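Local coordinates for Thiol:disulfide interchange protein (Klebsiella pneumoniae, PDB 6DXN) that probably acts as a periplasmic thiol:disulfide oxidoreductase of the DsbA subfamily, exchanging disulfides through a thioredoxin-type CxxC motif, at residues Asp109-Phe114 with Ile119-Tyr124. Residues are numbered along the deposited sequence; the frame is centred on the assembly and turned at random.
Sequences DIVKVF and ITSEKY
Tyr124 turns the edge of its ring onto a face of Phe114, a T-shaped pair with centroids 4.7 Å apart and planes at 64°. Tyr124 CE1 stands over the centre of the Phe114 ring, 3.5 Å from Phe114 CE2, so the slightly positive aromatic C-H edge meets the electron-rich face. With its CG anti to the backbone N (chi1 -173°), Tyr124 reaches across to helix 107-115. Branched Val111 fills the flank with two methyls: CG2 lies 3.4 Å from Tyr124 CD2, while CG1 borders the hydroxyl OG of Ser121 at the more exposed margin. Ile119, apolar and buried, sets its CB 4.1 Å from Phe114 CB and also meets Ala84 and Val86.

One backbone hydrogen bond crosses, from Ile119 N to Phe114 O (2.9 Å). Next to it Thr120, the N-cap, has a hydroxyl side chain short enough to fold back, and its OG1 accepts from Lys123 N (3.1 Å), satisfying an amide of the first turn.

The contact joins consecutive helices 107-115 and 121-129 across a short loop, within the helical insertion that DsbA proteins carry in the thioredoxin fold, here between strands 60-63 and 154-157. Helix 71-83 covers Tyr124 through Ala77 and Val80, and Val90 of helix 87-99 packs on Phe114.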
ATOM      1  N   ASP A 109       4.861   2.322  20.976  1.00 19.69           N
ATOM      2  CA  ASP A 109       4.290   3.600  20.538  1.00 18.40           C
ATOM      3  C   ASP A 109       3.236   3.391  19.445  1.00 18.12           C
ATOM      4  O   ASP A 109       2.320   4.219  19.298  1.00 18.00           O
ATOM      5  CB  ASP A 109       5.376   4.560  20.051  1.00 17.75           C
ATOM      6  CG  ASP A 109       6.207   5.145  21.176  1.00 18.27           C
ATOM      7  OD1 ASP A 109       5.825   4.942  22.347  1.00 19.25           O
ATOM      8  OD2 ASP A 109       7.220   5.800  20.868  1.00 18.41           O
ATOM      9  N   ILE A 110       3.390   2.326  18.651  1.00 17.63           N
ATOM     10  CA  ILE A 110       2.416   2.027  17.604  1.00 19.25           C
ATOM     11  C   ILE A 110       1.096   1.617  18.268  1.00 19.92           C
ATOM     12  O   ILE A 110       0.025   1.990  17.797  1.00 23.78           O
ATOM     13  CB  ILE A 110       2.944   0.948  16.635  1.00 18.81           C
ATOM     14  CG1 ILE A 110       4.166   1.445  15.856  1.00 18.28           C
ATOM     15  CG2 ILE A 110       1.832   0.488  15.707  1.00 20.00           C
ATOM     16  CD1 ILE A 110       4.849   0.385  15.010  1.00 18.16           C
ATOM     17  N   VAL A 111       1.195   0.861  19.372  1.00 19.77           N
ATOM     18  CA  VAL A 111       0.039   0.389  20.119  1.00 19.57           C
ATOM     19  C   VAL A 111      -0.744   1.592  20.658  1.00 20.37           C
ATOM     20  O   VAL A 111      -1.972   1.552  20.697  1.00 18.28           O
ATOM     21  CB  VAL A 111       0.443  -0.577  21.252  1.00 19.85           C
ATOM     22  CG1 VAL A 111      -0.693  -0.810  22.236  1.00 21.92           C
ATOM     23  CG2 VAL A 111       0.960  -1.898  20.714  1.00 19.80           C
ATOM     24  N   LYS A 112      -0.024   2.656  21.044  1.00 21.68           N
ATOM     25  CA  LYS A 112      -0.671   3.860  21.585  1.00 23.78           C
ATOM     26  C   LYS A 112      -1.621   4.465  20.543  1.00 21.11           C
ATOM     27  O   LYS A 112      -2.636   5.014  20.911  1.00 20.81           O
ATOM     28  CB  LYS A 112       0.346   4.887  22.096  1.00 24.69           C
ATOM     29  CG  LYS A 112       1.114   4.454  23.340  1.00 26.68           C
ATOM     30  CD  LYS A 112       1.815   5.584  24.071  1.00 27.91           C
ATOM     31  CE  LYS A 112       2.743   6.396  23.191  1.00 28.44           C
ATOM     32  NZ  LYS A 112       3.442   7.447  23.966  1.00 29.62           N
ATOM     33  N   VAL A 113      -1.301   4.344  19.250  1.00 22.97           N
ATOM     34  CA  VAL A 113      -2.190   4.883  18.198  1.00 21.92           C
ATOM     35  C   VAL A 113      -3.545   4.157  18.269  1.00 22.22           C
ATOM     36  O   VAL A 113      -4.616   4.787  18.226  1.00 23.55           O
ATOM     37  CB  VAL A 113      -1.558   4.763  16.794  1.00 24.50           C
ATOM     38  CG1 VAL A 113      -2.509   5.243  15.705  1.00 25.37           C
ATOM     39  CG2 VAL A 113      -0.232   5.505  16.695  1.00 24.54           C
ATOM     40  N   PHE A 114      -3.484   2.828  18.402  1.00 20.61           N
ATOM     41  CA  PHE A 114      -4.668   1.955  18.445  1.00 21.41           C
ATOM     42  C   PHE A 114      -5.513   2.232  19.698  1.00 23.04           C
ATOM     43  O   PHE A 114      -6.746   2.129  19.658  1.00 24.74           O
ATOM     44  CB  PHE A 114      -4.223   0.493  18.350  1.00 20.88           C
ATOM     45  CG  PHE A 114      -3.714   0.077  16.991  1.00 21.87           C
ATOM     46  CD1 PHE A 114      -2.549   0.616  16.467  1.00 23.86           C
ATOM     47  CD2 PHE A 114      -4.394  -0.875  16.244  1.00 23.02           C
ATOM     48  CE1 PHE A 114      -2.083   0.225  15.221  1.00 24.13           C
ATOM     49  CE2 PHE A 114      -3.927  -1.263  14.998  1.00 25.23           C
ATOM     50  CZ  PHE A 114      -2.773  -0.711  14.489  1.00 24.71           C
ATOM     51  N   ILE A 119      -8.913   0.617  20.943  1.00 25.95           N
ATOM     52  CA  ILE A 119      -8.371  -0.733  20.936  1.00 25.73           C
ATOM     53  C   ILE A 119      -7.337  -0.811  22.068  1.00 26.35           C
ATOM     54  O   ILE A 119      -6.232  -0.257  21.965  1.00 26.66           O
ATOM     55  CB  ILE A 119      -7.791  -1.092  19.552  1.00 22.99           C
ATOM     56  CG1 ILE A 119      -8.872  -1.008  18.470  1.00 21.88           C
ATOM     57  CG2 ILE A 119      -7.114  -2.455  19.574  1.00 23.75           C
ATOM     58  CD1 ILE A 119      -8.384  -1.287  17.066  1.00 22.05           C
ATOM     59  N   THR A 120      -7.719  -1.490  23.154  1.00 26.48           N
ATOM     60  CA  THR A 120      -6.852  -1.633  24.318  1.00 27.95           C
ATOM     61  C   THR A 120      -5.602  -2.436  23.940  1.00 26.32           C
ATOM     62  O   THR A 120      -5.603  -3.189  22.957  1.00 26.86           O
ATOM     63  CB  THR A 120      -7.569  -2.344  25.471  1.00 28.63           C
ATOM     64  OG1 THR A 120      -7.804  -3.689  25.057  1.00 29.28           O
ATOM     65  CG2 THR A 120      -8.869  -1.683  25.870  1.00 30.68           C
ATOM     66  N   SER A 121      -4.551  -2.279  24.750  1.00 26.27           N
ATOM     67  CA  SER A 121      -3.304  -3.006  24.551  1.00 24.82           C
ATOM     68  C   SER A 121      -3.549  -4.520  24.633  1.00 23.01           C
ATOM     69  O   SER A 121      -2.863  -5.285  23.969  1.00 23.17           O
ATOM     70  CB  SER A 121      -2.254  -2.557  25.530  1.00 24.25           C
ATOM     71  OG  SER A 121      -1.948  -1.184  25.337  1.00 24.04           O
ATOM     72  N   GLU A 122      -4.525  -4.940  25.451  1.00 23.73           N
ATOM     73  CA  GLU A 122      -4.880  -6.362  25.597  1.00 25.21           C
ATOM     74  C   GLU A 122      -5.532  -6.885  24.308  1.00 23.79           C
ATOM     75  O   GLU A 122      -5.258  -8.002  23.883  1.00 24.16           O
ATOM     76  CB  GLU A 122      -5.836  -6.600  26.770  1.00 27.02           C
ATOM     77  CG  GLU A 122      -5.202  -6.429  28.140  1.00 27.30           C
ATOM     78  CD  GLU A 122      -4.881  -4.999  28.543  1.00 27.78           C
ATOM     79  OE1 GLU A 122      -5.230  -4.072  27.783  1.00 25.20           O
ATOM     80  OE2 GLU A 122      -4.303  -4.820  29.626  1.00 29.38           O
ATOM     81  N   LYS A 123      -6.409  -6.077  23.700  1.00 24.02           N
ATOM     82  CA  LYS A 123      -7.076  -6.484  22.450  1.00 23.61           C
ATOM     83  C   LYS A 123      -6.042  -6.477  21.312  1.00 22.23           C
ATOM     84  O   LYS A 123      -6.088  -7.318  20.412  1.00 22.25           O
ATOM     85  CB  LYS A 123      -8.278  -5.578  22.151  1.00 23.10           C
ATOM     86  CG  LYS A 123      -9.045  -5.885  20.864  1.00 24.18           C
ATOM     87  CD  LYS A 123      -9.784  -7.218  20.828  1.00 24.78           C
ATOM     88  CE  LYS A 123     -10.462  -7.468  19.494  1.00 25.42           C
ATOM     89  NZ  LYS A 123     -11.241  -8.735  19.485  1.00 26.91           N
ATOM     90  N   TYR A 124      -5.081  -5.550  21.376  1.00 23.22           N
ATOM     91  CA  TYR A 124      -4.062  -5.472  20.325  1.00 21.32           C
ATOM     92  C   TYR A 124      -3.172  -6.722  20.377  1.00 21.51           C
ATOM     93  O   TYR A 124      -2.815  -7.275  19.340  1.00 18.16           O
ATOM     94  CB  TYR A 124      -3.246  -4.182  20.421  1.00 21.80           C
ATOM     95  CG  TYR A 124      -2.313  -4.003  19.255  1.00 21.14           C
ATOM     96  CD1 TYR A 124      -2.783  -3.525  18.042  1.00 20.88           C
ATOM     97  CD2 TYR A 124      -0.981  -4.366  19.337  1.00 20.60           C
ATOM     98  CE1 TYR A 124      -1.948  -3.392  16.946  1.00 20.93           C
ATOM     99  CE2 TYR A 124      -0.129  -4.231  18.250  1.00 21.70           C
ATOM    100  CZ  TYR A 124      -0.614  -3.737  17.051  1.00 20.48           C
ATOM    101  OH  TYR A 124       0.213  -3.590  15.974  1.00 21.13           O
TER